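Local coordinates for protein (2Z,6E)-hedycaryol synthase (Kitasatospora setae, PDB 4MC3) that catalyses the magnesium-dependent 1,11-cyclisation of farnesyl diphosphate, with addition of water, to the sesquiterpene alcohol (2Z,6E)-hedycaryol, at residues L72-Q84 and T119-A131. Numbering follows the deposited sequence.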
loop_
_atom_site.group_PDB
_atom_site.type_symbol
_atom_site.label_atom_id
_atom_site.label_comp_id
_atom_site.label_asym_id
_atom_site.label_seq_id
_atom_site.Cartn_x
_atom_site.Cartn_y
_atom_site.Cartn_z
ATOM N N LEU A 72 2.360 2.080 -11.818
ATOM C CA LEU A 72 3.080 0.828 -12.095
ATOM C C LEU A 72 4.617 1.030 -11.969
ATOM O O LEU A 72 5.324 0.110 -11.563
ATOM C CB LEU A 72 2.755 0.287 -13.470
ATOM C CG LEU A 72 1.363 -0.233 -13.755
ATOM C CD1 LEU A 72 1.339 -1.016 -15.059
ATOM C CD2 LEU A 72 0.843 -1.018 -12.590
ATOM N N LYS A 73 5.130 2.223 -12.338
ATOM C CA LYS A 73 6.545 2.511 -12.133
ATOM C C LYS A 73 6.910 2.430 -10.633
ATOM O O LYS A 73 7.914 1.833 -10.262
ATOM C CB LYS A 73 6.922 3.902 -12.714
ATOM C CG LYS A 73 6.788 3.949 -14.245
ATOM C CD LYS A 73 7.124 5.316 -14.781
ATOM C CE LYS A 73 6.928 5.364 -16.274
ATOM N NZ LYS A 73 7.085 6.776 -16.791
ATOM N N TRP A 74 6.059 3.018 -9.785
ATOM C CA TRP A 74 6.284 2.907 -8.333
ATOM C C TRP A 74 6.252 1.467 -7.837
ATOM O O TRP A 74 7.069 1.077 -6.992
ATOM C CB TRP A 74 5.306 3.830 -7.579
ATOM C CG TRP A 74 5.678 5.240 -7.616
ATOM C CD1 TRP A 74 5.260 6.157 -8.494
ATOM C CD2 TRP A 74 6.619 5.898 -6.768
ATOM N NE1 TRP A 74 5.857 7.382 -8.252
ATOM C CE2 TRP A 74 6.687 7.240 -7.170
ATOM C CE3 TRP A 74 7.364 5.495 -5.660
ATOM C CZ2 TRP A 74 7.568 8.167 -6.567
ATOM C CZ3 TRP A 74 8.203 6.384 -5.055
ATOM C CH2 TRP A 74 8.314 7.707 -5.492
ATOM N N ILE A 75 5.286 0.685 -8.307
ATOM C CA ILE A 75 5.224 -0.731 -7.887
ATOM C C ILE A 75 6.443 -1.526 -8.369
ATOM O O ILE A 75 7.026 -2.288 -7.610
ATOM C CB ILE A 75 3.905 -1.369 -8.326
ATOM C CG1 ILE A 75 2.712 -0.723 -7.578
ATOM C CG2 ILE A 75 3.968 -2.859 -8.107
ATOM C CD1 ILE A 75 1.354 -1.260 -8.035
ATOM N N ALA A 76 6.854 -1.310 -9.610
ATOM C CA ALA A 76 8.039 -2.009 -10.114
ATOM C C ALA A 76 9.280 -1.626 -9.335
ATOM O O ALA A 76 10.100 -2.486 -9.000
ATOM C CB ALA A 76 8.234 -1.691 -11.579
ATOM N N LEU A 77 9.441 -0.338 -9.064
ATOM C CA LEU A 77 10.571 0.110 -8.265
ATOM C C LEU A 77 10.575 -0.520 -6.881
ATOM O O LEU A 77 11.633 -0.922 -6.392
ATOM C CB LEU A 77 10.609 1.608 -8.216
ATOM C CG LEU A 77 11.721 2.228 -7.401
ATOM C CD1 LEU A 77 13.104 1.992 -7.961
ATOM C CD2 LEU A 77 11.418 3.718 -7.275
ATOM N N THR A 78 9.411 -0.528 -6.221
ATOM C CA THR A 78 9.349 -1.105 -4.871
ATOM C C THR A 78 9.606 -2.609 -4.858
ATOM O O THR A 78 10.249 -3.108 -3.925
ATOM C CB THR A 78 8.075 -0.679 -4.100
ATOM O OG1 THR A 78 6.940 -1.184 -4.741
ATOM C CG2 THR A 78 7.968 0.783 -4.038
ATOM N N PHE A 79 9.188 -3.313 -5.928
ATOM C CA PHE A 79 9.553 -4.712 -6.066
ATOM C C PHE A 79 11.043 -4.886 -6.114
ATOM O O PHE A 79 11.597 -5.777 -5.426
ATOM C CB PHE A 79 8.944 -5.398 -7.305
ATOM C CG PHE A 79 9.582 -6.751 -7.557
ATOM C CD1 PHE A 79 10.553 -6.921 -8.534
ATOM C CD2 PHE A 79 9.347 -7.805 -6.662
ATOM C CE1 PHE A 79 11.184 -8.135 -8.700
ATOM C CE2 PHE A 79 9.989 -9.020 -6.825
ATOM C CZ PHE A 79 10.908 -9.180 -7.851
ATOM N N ARG A 80 11.715 -4.047 -6.889
ATOM C CA ARG A 80 13.172 -4.143 -7.022
ATOM C C ARG A 80 13.870 -3.794 -5.706
ATOM O O ARG A 80 14.793 -4.495 -5.309
ATOM C CB ARG A 80 13.674 -3.280 -8.153
ATOM C CG ARG A 80 15.185 -3.346 -8.391
ATOM C CD ARG A 80 15.688 -4.763 -8.658
ATOM N NE ARG A 80 17.064 -4.691 -9.134
ATOM C CZ ARG A 80 17.874 -5.730 -9.336
ATOM N NH1 ARG A 80 17.469 -6.979 -9.117
ATOM N NH2 ARG A 80 19.098 -5.505 -9.761
ATOM N N ILE A 81 13.382 -2.768 -4.990
ATOM C CA ILE A 81 13.948 -2.420 -3.675
ATOM C C ILE A 81 13.806 -3.627 -2.750
ATOM O O ILE A 81 14.763 -4.006 -2.073
ATOM C CB ILE A 81 13.213 -1.199 -3.082
ATOM C CG1 ILE A 81 13.616 0.068 -3.828
ATOM C CG2 ILE A 81 13.514 -1.081 -1.581
ATOM C CD1 ILE A 81 12.753 1.266 -3.538
ATOM N N ASP A 82 12.644 -4.256 -2.754
ATOM C CA ASP A 82 12.356 -5.385 -1.867
ATOM C C ASP A 82 13.209 -6.580 -2.199
ATOM O O ASP A 82 13.694 -7.256 -1.297
ATOM C CB ASP A 82 10.881 -5.765 -1.937
ATOM C CG ASP A 82 10.508 -6.825 -0.925
ATOM O OD1 ASP A 82 10.327 -6.486 0.283
ATOM O OD2 ASP A 82 10.400 -8.001 -1.333
ATOM N N ASP A 83 13.399 -6.832 -3.493
ATOM C CA ASP A 83 14.226 -7.920 -3.976
ATOM C C ASP A 83 15.690 -7.790 -3.521
ATOM O O ASP A 83 16.322 -8.778 -3.162
ATOM C CB ASP A 83 14.187 -7.941 -5.518
ATOM C CG ASP A 83 14.865 -9.163 -6.107
ATOM O OD1 ASP A 83 14.388 -10.280 -5.838
ATOM O OD2 ASP A 83 15.879 -9.006 -6.826
ATOM N N GLN A 84 16.214 -6.575 -3.575
ATOM C CA GLN A 84 17.594 -6.276 -3.277
ATOM C C GLN A 84 17.873 -6.153 -1.774
ATOM O O GLN A 84 19.035 -6.214 -1.361
ATOM C CB GLN A 84 18.004 -4.976 -3.949
ATOM C CG GLN A 84 18.187 -5.019 -5.455
ATOM C CD GLN A 84 18.610 -3.649 -5.951
ATOM O OE1 GLN A 84 17.852 -2.671 -5.838
ATOM N NE2 GLN A 84 19.832 -3.551 -6.461
ATOM N N THR A 119 18.996 1.611 -8.312
ATOM C CA THR A 119 17.710 1.679 -7.681
ATOM C C THR A 119 17.498 3.044 -6.984
ATOM O O THR A 119 16.427 3.690 -7.117
ATOM C CB THR A 119 17.576 0.538 -6.706
ATOM O OG1 THR A 119 17.745 -0.704 -7.435
ATOM C CG2 THR A 119 16.238 0.568 -6.119
ATOM N N ALA A 120 18.472 3.521 -6.250
ATOM C CA ALA A 120 18.349 4.836 -5.615
ATOM C C ALA A 120 18.246 5.973 -6.610
ATOM O O ALA A 120 17.477 6.925 -6.417
ATOM C CB ALA A 120 19.478 5.068 -4.636
ATOM N N ARG A 121 19.048 5.897 -7.665
ATOM C CA ARG A 121 18.984 6.906 -8.713
ATOM C C ARG A 121 17.602 6.884 -9.381
ATOM O O ARG A 121 17.056 7.962 -9.700
ATOM C CB ARG A 121 20.149 6.713 -9.677
ATOM C CG ARG A 121 21.515 7.029 -9.058
ATOM C CD ARG A 121 22.609 7.231 -10.110
ATOM N NE ARG A 121 23.615 8.214 -9.676
ATOM C CZ ARG A 121 24.505 8.812 -10.475
ATOM N NH1 ARG A 121 24.555 8.546 -11.784
ATOM N NH2 ARG A 121 25.362 9.690 -9.957
ATOM N N ALA A 122 17.062 5.701 -9.634
ATOM C CA ALA A 122 15.718 5.580 -10.189
ATOM C C ALA A 122 14.678 6.185 -9.260
ATOM O O ALA A 122 13.755 6.879 -9.742
ATOM C CB ALA A 122 15.359 4.171 -10.511
ATOM N N LEU A 123 14.816 5.971 -7.956
ATOM C CA LEU A 123 13.859 6.554 -7.008
ATOM C C LEU A 123 13.914 8.067 -7.052
ATOM O O LEU A 123 12.864 8.752 -7.075
ATOM C CB LEU A 123 14.108 6.047 -5.568
ATOM C CG LEU A 123 13.252 6.664 -4.478
ATOM C CD1 LEU A 123 11.779 6.425 -4.722
ATOM C CD2 LEU A 123 13.622 6.079 -3.110
ATOM N N GLY A 124 15.102 8.644 -7.059
ATOM C CA GLY A 124 15.179 10.081 -7.047
ATOM C C GLY A 124 14.586 10.674 -8.316
ATOM O O GLY A 124 13.935 11.689 -8.246
ATOM N N ALA A 125 14.783 10.023 -9.477
ATOM C CA ALA A 125 14.291 10.562 -10.743
ATOM C C ALA A 125 12.741 10.422 -10.785
ATOM O O ALA A 125 12.003 11.282 -11.261
ATOM C CB ALA A 125 14.993 9.911 -11.957
ATOM N N LEU A 126 12.267 9.264 -10.328
ATOM C CA LEU A 126 10.838 8.960 -10.339
ATOM C C LEU A 126 10.131 9.955 -9.403
ATOM O O LEU A 126 9.061 10.478 -9.708
ATOM C CB LEU A 126 10.544 7.530 -9.939
ATOM C CG LEU A 126 9.062 7.135 -9.980
ATOM C CD1 LEU A 126 8.459 7.308 -11.376
ATOM C CD2 LEU A 126 8.886 5.695 -9.528
ATOM N N TRP A 127 10.718 10.227 -8.251
ATOM C CA TRP A 127 10.152 11.245 -7.355
ATOM C C TRP A 127 10.136 12.625 -7.979
ATOM O O TRP A 127 9.134 13.322 -7.869
ATOM C CB TRP A 127 10.822 11.224 -5.964
ATOM C CG TRP A 127 10.287 12.293 -5.053
ATOM C CD1 TRP A 127 10.999 13.324 -4.511
ATOM C CD2 TRP A 127 8.920 12.497 -4.671
ATOM N NE1 TRP A 127 10.139 14.121 -3.783
ATOM C CE2 TRP A 127 8.867 13.659 -3.912
ATOM C CE3 TRP A 127 7.740 11.831 -4.942
ATOM C CZ2 TRP A 127 7.666 14.131 -3.380
ATOM C CZ3 TRP A 127 6.553 12.295 -4.418
ATOM C CH2 TRP A 127 6.530 13.460 -3.676
ATOM N N GLN A 128 11.219 13.024 -8.649
ATOM C CA GLN A 128 11.194 14.303 -9.345
ATOM C C GLN A 128 10.016 14.409 -10.314
ATOM O O GLN A 128 9.295 15.458 -10.343
ATOM C CB GLN A 128 12.527 14.594 -10.072
ATOM C CG GLN A 128 12.597 16.019 -10.691
ATOM C CD GLN A 128 11.912 16.218 -12.065
ATOM O OE1 GLN A 128 11.566 15.262 -12.809
ATOM N NE2 GLN A 128 11.708 17.490 -12.417
ATOM N N GLU A 129 9.795 13.381 -11.105
ATOM C CA GLU A 129 8.691 13.343 -12.075
ATOM C C GLU A 129 7.321 13.385 -11.391
ATOM O O GLU A 129 6.396 14.056 -11.825
ATOM C CB GLU A 129 8.820 12.124 -12.990
ATOM C CG GLU A 129 7.603 11.867 -13.897
ATOM C CD GLU A 129 7.667 10.594 -14.755
ATOM O OE1 GLU A 129 8.630 9.776 -14.653
ATOM O OE2 GLU A 129 6.706 10.400 -15.560
ATOM N N THR A 130 7.190 12.643 -10.312
ATOM C CA THR A 130 5.936 12.537 -9.594
ATOM C C THR A 130 5.568 13.856 -8.889
ATOM O O THR A 130 4.380 14.271 -8.871
ATOM C CB THR A 130 6.046 11.342 -8.620
ATOM O OG1 THR A 130 6.304 10.122 -9.362
ATOM C CG2 THR A 130 4.742 11.146 -7.865
ATOM N N ALA A 131 6.536 14.501 -8.267
ATOM C CA ALA A 131 6.289 15.708 -7.477
ATOM C C ALA A 131 6.019 16.917 -8.371
ATOM O O ALA A 131 5.389 17.850 -7.929
ATOM C CB ALA A 131 7.452 16.007 -6.575
HETATM O O HOH W 1 9.472 8.221 -16.491
HETATM O O HOH W 2 18.249 -2.275 -9.981
HETATM O O HOH W 3 20.967 -0.433 -6.933
#
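In the all-helical class I terpene synthase fold, helix 65-84, which carries the start of the DDXXXE motif, packs antiparallel on helix 118-131, with Trp74 and Leu77 as knobs in holes of the partner. With CG anti to the carbonyl carbon (chi1 -77°), the Trp74 indole swings across to helix 118-131. Leu126 CD2 sits over one face, a CH-pi contact 3.5 Å from the centroid of the Trp74 five-membered ring, while Trp74 NE1 donates in the ring plane to Thr130 OG1 (3.0 Å, 151°). Thr130 OG1 in turn donates to Leu126 O at 2.8 Å, so the hydroxyl both accepts and donates. A leucine in place of Trp74 would probably strand Thr130 OG1 without its donor and open a gap over Leu126 and Leu123. Branched Leu77 fills the middle, CD2 on Leu123 CD1 (3.7 Å) and CD1 against the small methyl of Ala122. Thr119 works two ways: its CG2 packs on Ile81 CG1 (3.5 Å), while Thr119 OG1 donates to Gln84 OE1 in a very short bond (2.5 Å). At the other end a water joins Lys73 NZ to Glu129 OE1, and Lys73 NZ makes a long salt bridge to Glu129 OE2. Apolar packing at the centre and polar links towards both ends thus join the helix of the presumed magnesium ligand Asp82 to its neighbour.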